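Local coordinates for protein cystatin (Fasciola hepatica, PDB 6I1M) that probably inhibits papain-like cysteine proteases, as a secreted type 1 cystatin (stefin) of the liver fluke, at residues P20-K25 against V69-P74; K56-G59 against G65-E68. All blocks are in the same frame, centred on the assembly; numbering follows the deposited sequence.

Contact 1: residues P20-K25 against V69-P74; sequences PMILSK and VVVFVP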
loop_
_atom_site.group_PDB
_atom_site.type_symbol
_atom_site.label_atom_id
_atom_site.label_comp_id
_atom_site.label_asym_id
_atom_site.label_seq_id
_atom_site.Cartn_x
_atom_site.Cartn_y
_atom_site.Cartn_z
ATOM N N PRO A 20 2.820 2.945 7.638
ATOM C CA PRO A 20 3.128 4.377 7.754
ATOM C C PRO A 20 3.475 5.072 6.430
ATOM O O PRO A 20 3.178 6.242 6.304
ATOM C CB PRO A 20 4.387 4.435 8.628
ATOM C CG PRO A 20 4.328 3.135 9.404
ATOM C CD PRO A 20 3.769 2.131 8.426
ATOM N N MET A 21 4.079 4.352 5.480
ATOM C CA MET A 21 4.376 4.904 4.131
ATOM C C MET A 21 3.050 5.215 3.434
ATOM O O MET A 21 2.929 6.271 2.814
ATOM C CB MET A 21 5.140 3.917 3.251
ATOM C CG MET A 21 6.558 3.649 3.657
ATOM S SD MET A 21 7.316 2.579 2.396
ATOM C CE MET A 21 8.633 1.833 3.350
ATOM N N ILE A 22 2.095 4.302 3.509
ATOM C CA ILE A 22 0.787 4.447 2.802
ATOM C C ILE A 22 -0.030 5.560 3.459
ATOM O O ILE A 22 -0.647 6.352 2.713
ATOM C CB ILE A 22 0.050 3.106 2.695
ATOM C CG1 ILE A 22 0.890 2.127 1.870
ATOM C CG2 ILE A 22 -1.336 3.303 2.117
ATOM C CD1 ILE A 22 0.332 0.727 1.795
ATOM N N LEU A 23 0.006 5.649 4.788
ATOM C CA LEU A 23 -0.721 6.680 5.554
ATOM C C LEU A 23 -0.173 8.039 5.143
ATOM O O LEU A 23 -0.973 8.917 4.779
ATOM C CB LEU A 23 -0.489 6.450 7.044
ATOM C CG LEU A 23 -1.106 7.472 8.006
ATOM C CD1 LEU A 23 -2.538 7.820 7.633
ATOM C CD2 LEU A 23 -1.059 6.938 9.435
ATOM N N SER A 24 1.155 8.170 5.192
ATOM C CA SER A 24 1.862 9.419 4.831
ATOM C C SER A 24 1.437 9.857 3.424
ATOM O O SER A 24 1.128 11.027 3.262
ATOM C CB SER A 24 3.340 9.280 4.947
ATOM O OG SER A 24 3.947 10.375 4.304
ATOM N N LYS A 25 1.382 8.934 2.460
ATOM C CA LYS A 25 0.987 9.214 1.047
ATOM C C LYS A 25 -0.459 9.707 0.999
ATOM O O LYS A 25 -0.704 10.753 0.381
ATOM C CB LYS A 25 1.077 7.963 0.171
ATOM C CG LYS A 25 0.889 8.213 -1.318
ATOM C CD LYS A 25 1.713 9.353 -1.858
ATOM C CE LYS A 25 1.509 9.557 -3.347
ATOM N NZ LYS A 25 2.647 9.001 -4.115
ATOM N N VAL A 69 -3.281 0.856 -3.280
ATOM C CA VAL A 69 -1.995 1.606 -3.320
ATOM C C VAL A 69 -0.897 0.605 -3.651
ATOM O O VAL A 69 -0.735 -0.357 -2.896
ATOM C CB VAL A 69 -1.685 2.304 -1.984
ATOM C CG1 VAL A 69 -0.513 3.280 -2.114
ATOM C CG2 VAL A 69 -2.905 3.013 -1.409
ATOM N N VAL A 70 -0.148 0.863 -4.712
ATOM C CA VAL A 70 1.039 0.062 -5.101
ATOM C C VAL A 70 2.307 0.701 -4.532
ATOM O O VAL A 70 2.512 1.896 -4.720
ATOM C CB VAL A 70 1.110 -0.106 -6.623
ATOM C CG1 VAL A 70 2.237 -1.047 -7.004
ATOM C CG2 VAL A 70 -0.219 -0.587 -7.185
ATOM N N VAL A 71 3.115 -0.090 -3.824
ATOM C CA VAL A 71 4.479 0.310 -3.365
ATOM C C VAL A 71 5.506 -0.557 -4.101
ATOM O O VAL A 71 5.403 -1.790 -3.990
ATOM C CB VAL A 71 4.642 0.147 -1.847
ATOM C CG1 VAL A 71 6.023 0.592 -1.393
ATOM C CG2 VAL A 71 3.550 0.875 -1.077
ATOM N N PHE A 72 6.477 0.088 -4.746
ATOM C CA PHE A 72 7.662 -0.511 -5.386
ATOM C C PHE A 72 8.835 -0.516 -4.396
ATOM O O PHE A 72 9.273 0.547 -3.890
ATOM C CB PHE A 72 8.026 0.240 -6.662
ATOM C CG PHE A 72 9.268 -0.307 -7.314
ATOM C CD1 PHE A 72 9.306 -1.621 -7.769
ATOM C CD2 PHE A 72 10.426 0.454 -7.392
ATOM C CE1 PHE A 72 10.448 -2.115 -8.380
ATOM C CE2 PHE A 72 11.581 -0.078 -7.947
ATOM C CZ PHE A 72 11.589 -1.361 -8.432
ATOM N N VAL A 73 9.353 -1.711 -4.141
ATOM C CA VAL A 73 10.606 -1.933 -3.366
ATOM C C VAL A 73 11.665 -2.400 -4.359
ATOM O O VAL A 73 11.605 -3.518 -4.857
ATOM C CB VAL A 73 10.401 -2.954 -2.236
ATOM C CG1 VAL A 73 11.679 -3.228 -1.477
ATOM C CG2 VAL A 73 9.299 -2.516 -1.295
ATOM N N PRO A 74 12.651 -1.560 -4.704
ATOM C CA PRO A 74 13.684 -1.967 -5.647
ATOM C C PRO A 74 14.662 -2.928 -4.959
ATOM O O PRO A 74 14.713 -3.014 -3.736
ATOM C CB PRO A 74 14.386 -0.650 -6.004
ATOM C CG PRO A 74 14.255 0.147 -4.706
ATOM C CD PRO A 74 12.875 -0.205 -4.181
#
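Ile22 and Val69 bring the helix 20-25 and the strand 69-74 nearest each other, with 7.3 Å between Ile22 CA and Val69 CA; the two short axes stay 10.2 Å apart and their N-to-C directions differ by 123°, so the helix lies askew over the strand instead of running along it. No hydrogen bond joins the two segments, and the gap between the backbones is bridged by aliphatic side chains.

Ile22 does most of the work, because its two branches divide between two valines of the strand. The methyl CG2, set anti to the backbone N by a chi1 of -62°, meets Val69 CG2 at 3.9 Å, the two side chains passing in opposite directions. The other branch leaves on the N side, and its methylene CG1 comes within 4.2 Å of Val71 CG2 at an oblique crossing. Val69 and Val71 each offer the CG2 methyl to the isoleucine, the one that stands beside the backbone N, and because they are two residues apart in the strand they sit on the same face of the sheet. From the residue before Ile22, the extended chain of Met21 reaches Val71, where SD is 4.5 Å from Val71 CG1, a loose touch at the margin. Lys25 starts toward the strand, but its NZ goes to the carbonyl O of Val84 in the neighbouring strand 83-90, where it forms a hydrogen bond.

On the helix side, Phe55 of strand 50-59 touches Ile22, Val84 and Pro87 of strand 83-90 touch Val69, and Phe18 of the same helix 12-28 packs on Val71, placing the contact in the core between the helix and the antiparallel sheet.

Contact 2: residues K56-G59 against G65-E68; sequences KVSG and GCWE
Val57 and Trp67 form an antiparallel hydrogen-bonded pair at the heart of this strand contact, and two bonds tie their backbones together. Val57 N gives a nearly straight bond to Trp67 O, 2.9 Å long with 172° at the hydrogen, while Trp67 N returns one to Val57 O at 3.0 Å, its donor tilted 18° from the carbonyl plane. A third bond, from Gly59 N to Gly65 O at 2.9 Å, extends the pairing toward the loop. Val57 O also receives the CA of Cys66 at 3.1 Å in a CA-H...O contact.

The face of Val57 and Trp67 is the closely packed, buried one. Val57 CG2, wedged between its backbone N and carbonyl carbon by a chi1 of -52°, touches Trp67 CB at 3.8 Å, the two side chains crossing at about a right angle. The indole then runs back beside the strand: Val57 O and Gly59 N lie near the plane of the ring at its edge, with CZ3 4.1 Å from Gly59 N. Leu26 of helix 12-28 and Pro87 also touch this tryptophan.

On the other face Lys56, Ser58 and Glu68 are partly exposed, while Cys66 is buried. Ser58 CB rests 3.8 Å from Cys66 SG, whose sulfur is joined to Cys92 in a disulfide, and Lys56 stretches along this face to hydrogen-bond the carbonyl O of Ser91. At the loop end a water takes hydrogen bonds from Ser58 OG and Gly65 N and gives one to Gly59 O, linking the two segments. The alternation of hydrogen-bonded and non-hydrogen-bonded pairs is that of antiparallel pairing, and the short loop joining strands 50-59 and 66-74 makes them a beta hairpin, here at the middle of the cystatin sheet.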
loop_
_atom_site.group_PDB
_atom_site.type_symbol
_atom_site.label_atom_id
_atom_site.label_comp_id
_atom_site.label_asym_id
_atom_site.label_seq_id
_atom_site.Cartn_x
_atom_site.Cartn_y
_atom_site.Cartn_z
ATOM N N LYS A 56 -4.686 -3.373 -0.575
ATOM C CA LYS A 56 -6.029 -2.807 -0.330
ATOM C C LYS A 56 -6.060 -2.345 1.130
ATOM O O LYS A 56 -5.804 -3.180 2.014
ATOM C CB LYS A 56 -7.090 -3.860 -0.623
ATOM C CG LYS A 56 -8.503 -3.319 -0.638
ATOM C CD LYS A 56 -9.515 -4.368 -1.029
ATOM C CE LYS A 56 -10.909 -4.036 -0.542
ATOM N NZ LYS A 56 -11.868 -3.983 -1.672
ATOM N N VAL A 57 -6.317 -1.058 1.351
ATOM C CA VAL A 57 -6.268 -0.405 2.688
ATOM C C VAL A 57 -7.666 0.136 3.006
ATOM O O VAL A 57 -8.361 0.570 2.078
ATOM C CB VAL A 57 -5.166 0.670 2.749
ATOM C CG1 VAL A 57 -3.825 0.098 2.298
ATOM C CG2 VAL A 57 -5.497 1.928 1.950
ATOM N N SER A 58 -8.035 0.097 4.285
ATOM C CA SER A 58 -9.341 0.549 4.827
ATOM C C SER A 58 -9.110 1.615 5.901
ATOM O O SER A 58 -8.222 1.431 6.758
ATOM C CB SER A 58 -10.113 -0.602 5.399
ATOM O OG SER A 58 -11.277 -0.127 6.032
ATOM N N GLY A 59 -9.872 2.701 5.844
ATOM C CA GLY A 59 -9.815 3.758 6.865
ATOM C C GLY A 59 -10.789 3.481 7.994
ATOM O O GLY A 59 -11.788 2.799 7.779
ATOM N N GLY A 65 -13.545 4.373 3.955
ATOM C CA GLY A 65 -13.349 4.106 2.529
ATOM C C GLY A 65 -12.142 3.219 2.383
ATOM O O GLY A 65 -11.406 3.034 3.391
ATOM N N CYS A 66 -11.980 2.679 1.189
ATOM C CA CYS A 66 -10.887 1.766 0.834
ATOM C C CYS A 66 -10.163 2.370 -0.361
ATOM O O CYS A 66 -10.802 3.041 -1.201
ATOM C CB CYS A 66 -11.398 0.367 0.531
ATOM S SG CYS A 66 -11.911 -0.528 2.025
ATOM N N TRP A 67 -8.852 2.155 -0.376
ATOM C CA TRP A 67 -7.938 2.582 -1.452
ATOM C C TRP A 67 -7.087 1.387 -1.872
ATOM O O TRP A 67 -6.815 0.477 -1.024
ATOM C CB TRP A 67 -7.080 3.751 -0.988
ATOM C CG TRP A 67 -7.789 5.033 -0.666
ATOM C CD1 TRP A 67 -7.828 6.156 -1.450
ATOM C CD2 TRP A 67 -8.409 5.405 0.579
ATOM N NE1 TRP A 67 -8.431 7.186 -0.782
ATOM C CE2 TRP A 67 -8.836 6.747 0.448
ATOM C CE3 TRP A 67 -8.680 4.731 1.776
ATOM C CZ2 TRP A 67 -9.499 7.428 1.470
ATOM C CZ3 TRP A 67 -9.343 5.399 2.783
ATOM C CH2 TRP A 67 -9.753 6.726 2.628
ATOM N N GLU A 68 -6.732 1.348 -3.142
ATOM C CA GLU A 68 -5.665 0.457 -3.649
ATOM C C GLU A 68 -4.414 1.317 -3.805
ATOM O O GLU A 68 -4.521 2.406 -4.383
ATOM C CB GLU A 68 -6.129 -0.206 -4.938
ATOM C CG GLU A 68 -5.033 -0.892 -5.707
ATOM C CD GLU A 68 -5.551 -1.457 -7.014
ATOM O OE1 GLU A 68 -6.500 -2.291 -6.949
ATOM O OE2 GLU A 68 -5.049 -1.027 -8.092
HETATM O O HOH W 1 -13.197 1.872 5.844
#

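How the contacts relate
Both contacts draw on strand 66-74: contact 2 pairs its beginning with strand 50-59, and contact 1 sets Val69 and Val71 of it under helix 12-28. Their centres are about 13 Å apart, yet they meet directly where Ile22 CG2 packs on Val57 CG1 at 4.1 Å, so a single isoleucine of the helix reaches both strands of the hairpin. Val57, Trp67, Val69 and Val71 thus belong to one helix-facing side of the sheet. The Cys66–Cys92 disulfide lies on the other side, in contact 2. Together the contacts show the cystatin plan of a helix laid across an antiparallel sheet, with no ligand in either.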